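PDB 6WBT: cellulase IBT99 from Metagenomes, which probably hydrolyses 6-phospho-alpha-glucosides, as a family 4 glycoside hydrolase that binds NAD and a manganese ion. Local coordinates for residues Q85-G89 and Y119-T123. Sequence-based numbering, arbitrary orientation.
Sequences QMRVG and YGMRT. With NAD (nicotinamide-adenine-dinucleotide), chain G.
With CG anti to the backbone N in Tyr119 (chi1 -176°), and likewise in Arg87, the phenol of Tyr119 reaches out from its helix until its OH lies against CG of Arg87, and the two side chains cross at about a right angle. The ring and guanidinium planes are nevertheless nearly parallel (3° apart) but not in one plane, with Tyr119 OH over one guanidinium face. The hydroxyl is spent on the cofactor: Tyr119 OH donates to NAD O3D at 2.6 Å, and O3D, lying in the plane of the ring at its edge, sits very close to Met86 O, modelled as a hydrogen bond whose length is doubtful at this resolution. Arg87, bent at chi3, turns its guanidinium onto the pyrophosphate, where NE gives a nearly straight bond (168°) to the bridging O3 of NAD. Its NH2 is shared between NAD O2N (2.9 Å) and O5D, and NH1 makes a salt bridge with Glu110. Losing the guanidinium of Arg87 to an alanine is likely to leave the pyrophosphate without this positive mate and Glu110 without its salt bridge. Farther along, Arg122 NE bonds to Val88 O at 3.2 Å, approaching from above the carbonyl plane, while its NH2 pairs with Asp97 and NH1 with Asn435. Val88 packs CG1 against CB of Arg122 (3.8 Å), and its CG2 meets Thr123, whose OG1 is tied back to Tyr119 O. On the cofactor side, selenomethionine Met86 lies along the adenine. All this belongs to the Rossmann-type NAD-binding part of the enzyme: segment 85-89 is in the loop that leads from strand 81-84, in the parallel portion of the central sheet, into helix 90-103, and helix 114-136 carries Tyr119 and Arg122 up to it.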
# COMPACT_ATOMS: atom_id res chain seq x y z
N GLN A 85 32.43 9.82 -13.45
CA GLN A 85 32.06 9.89 -14.86
C GLN A 85 32.73 8.74 -15.61
O GLN A 85 33.32 8.92 -16.68
CB GLN A 85 32.41 11.25 -15.46
CG GLN A 85 33.85 11.68 -15.26
CD GLN A 85 34.14 13.03 -15.88
OE1 GLN A 85 33.24 13.83 -16.12
NE2 GLN A 85 35.42 13.28 -16.17
N MSE A 86 32.66 7.54 -15.05
CA MSE A 86 33.29 6.37 -15.65
C MSE A 86 32.46 5.82 -16.80
O MSE A 86 31.24 6.03 -16.86
CB MSE A 86 33.50 5.28 -14.59
CG MSE A 86 32.20 4.66 -14.09
SE MSE A 86 32.50 3.23 -12.79
CE MSE A 86 33.35 4.27 -11.38
N ARG A 87 33.13 5.12 -17.71
CA ARG A 87 32.48 4.38 -18.80
C ARG A 87 33.17 3.03 -18.86
O ARG A 87 34.17 2.87 -19.57
CB ARG A 87 32.56 5.13 -20.13
CG ARG A 87 31.86 4.42 -21.27
CD ARG A 87 32.09 5.11 -22.60
NE ARG A 87 31.53 6.45 -22.64
CZ ARG A 87 30.29 6.73 -23.02
NH1 ARG A 87 29.47 5.75 -23.39
NH2 ARG A 87 29.86 7.99 -23.02
N VAL A 88 32.65 2.06 -18.10
CA VAL A 88 33.26 0.73 -18.06
C VAL A 88 33.21 0.12 -19.45
O VAL A 88 32.16 0.07 -20.10
CB VAL A 88 32.54 -0.15 -17.03
CG1 VAL A 88 33.19 -1.53 -16.99
CG2 VAL A 88 32.56 0.50 -15.66
N GLY A 89 34.37 -0.34 -19.92
CA GLY A 89 34.51 -0.82 -21.27
C GLY A 89 34.87 0.24 -22.29
O GLY A 89 35.27 -0.10 -23.41
N TYR A 119 25.42 -2.26 -21.00
CA TYR A 119 26.26 -1.24 -20.38
C TYR A 119 26.01 -1.15 -18.88
O TYR A 119 26.93 -0.85 -18.11
CB TYR A 119 26.00 0.11 -21.05
CG TYR A 119 26.88 1.25 -20.59
CD1 TYR A 119 28.17 1.02 -20.13
CD2 TYR A 119 26.41 2.55 -20.60
CE1 TYR A 119 28.97 2.06 -19.70
CE2 TYR A 119 27.20 3.60 -20.18
CZ TYR A 119 28.48 3.35 -19.73
OH TYR A 119 29.26 4.40 -19.30
N GLY A 120 24.78 -1.43 -18.44
CA GLY A 120 24.48 -1.34 -17.02
C GLY A 120 25.18 -2.40 -16.20
O GLY A 120 25.73 -2.10 -15.13
N MSE A 121 25.19 -3.64 -16.68
CA MSE A 121 25.79 -4.74 -15.93
C MSE A 121 27.31 -4.62 -15.86
O MSE A 121 27.94 -5.18 -14.96
CB MSE A 121 25.41 -6.09 -16.55
CG MSE A 121 23.94 -6.45 -16.37
SE MSE A 121 23.65 -8.38 -16.31
CE MSE A 121 24.74 -8.79 -14.74
N ARG A 122 27.90 -3.89 -16.81
CA ARG A 122 29.33 -3.59 -16.73
C ARG A 122 29.64 -2.58 -15.64
O ARG A 122 30.78 -2.55 -15.14
CB ARG A 122 29.84 -3.07 -18.07
CG ARG A 122 29.97 -4.12 -19.16
CD ARG A 122 30.86 -3.61 -20.29
NE ARG A 122 30.32 -2.40 -20.90
CZ ARG A 122 29.53 -2.39 -21.97
NH1 ARG A 122 29.18 -3.53 -22.55
NH2 ARG A 122 29.09 -1.24 -22.46
N THR A 123 28.67 -1.75 -15.26
CA THR A 123 28.91 -0.63 -14.36
C THR A 123 28.49 -0.91 -12.92
O THR A 123 28.89 -0.16 -12.02
CB THR A 123 28.17 0.62 -14.87
OG1 THR A 123 28.23 0.65 -16.30
CG2 THR A 123 28.80 1.89 -14.33
PA NAD G . 35.03 8.02 -22.13
O1A NAD G . 35.00 6.60 -22.59
O2A NAD G . 35.55 9.05 -23.08
O5B NAD G . 35.84 8.11 -20.75
C5B NAD G . 35.43 7.28 -19.63
C4B NAD G . 36.58 7.13 -18.67
O4B NAD G . 36.20 6.26 -17.57
C3B NAD G . 37.87 6.52 -19.25
O3B NAD G . 38.98 7.32 -18.89
C2B NAD G . 37.94 5.16 -18.57
O2B NAD G . 39.25 4.62 -18.49
C1B NAD G . 37.33 5.50 -17.22
N9A NAD G . 36.92 4.35 -16.43
C8A NAD G . 36.37 3.18 -16.91
N7A NAD G . 36.10 2.31 -15.97
C5A NAD G . 36.50 2.93 -14.80
C6A NAD G . 36.48 2.51 -13.46
N6A NAD G . 36.02 1.32 -13.06
N1A NAD G . 36.96 3.37 -12.53
C2A NAD G . 37.42 4.56 -12.93
N3A NAD G . 37.49 5.06 -14.17
C4A NAD G . 37.01 4.18 -15.07
O3 NAD G . 33.55 8.45 -21.68
PN NAD G . 32.68 9.78 -21.93
O1N NAD G . 33.49 10.97 -21.54
O2N NAD G . 32.12 9.72 -23.31
O5D NAD G . 31.51 9.55 -20.87
C5D NAD G . 31.88 9.32 -19.49
C4D NAD G . 30.66 8.88 -18.71
O4D NAD G . 29.76 10.00 -18.56
C3D NAD G . 29.82 7.77 -19.37
O3D NAD G . 29.47 6.80 -18.40
C2D NAD G . 28.59 8.57 -19.83
O2D NAD G . 27.44 7.78 -20.09
C1D NAD G . 28.43 9.52 -18.65
N1N NAD G . 27.53 10.66 -18.96
C2N NAD G . 26.27 10.71 -18.42
C3N NAD G . 25.41 11.75 -18.72
C7N NAD G . 24.06 11.76 -18.05
O7N NAD G . 23.08 12.18 -18.66
N7N NAD G . 23.99 11.35 -16.79
C4N NAD G . 25.82 12.74 -19.61
C5N NAD G . 27.10 12.70 -20.12
C6N NAD G . 27.94 11.66 -19.78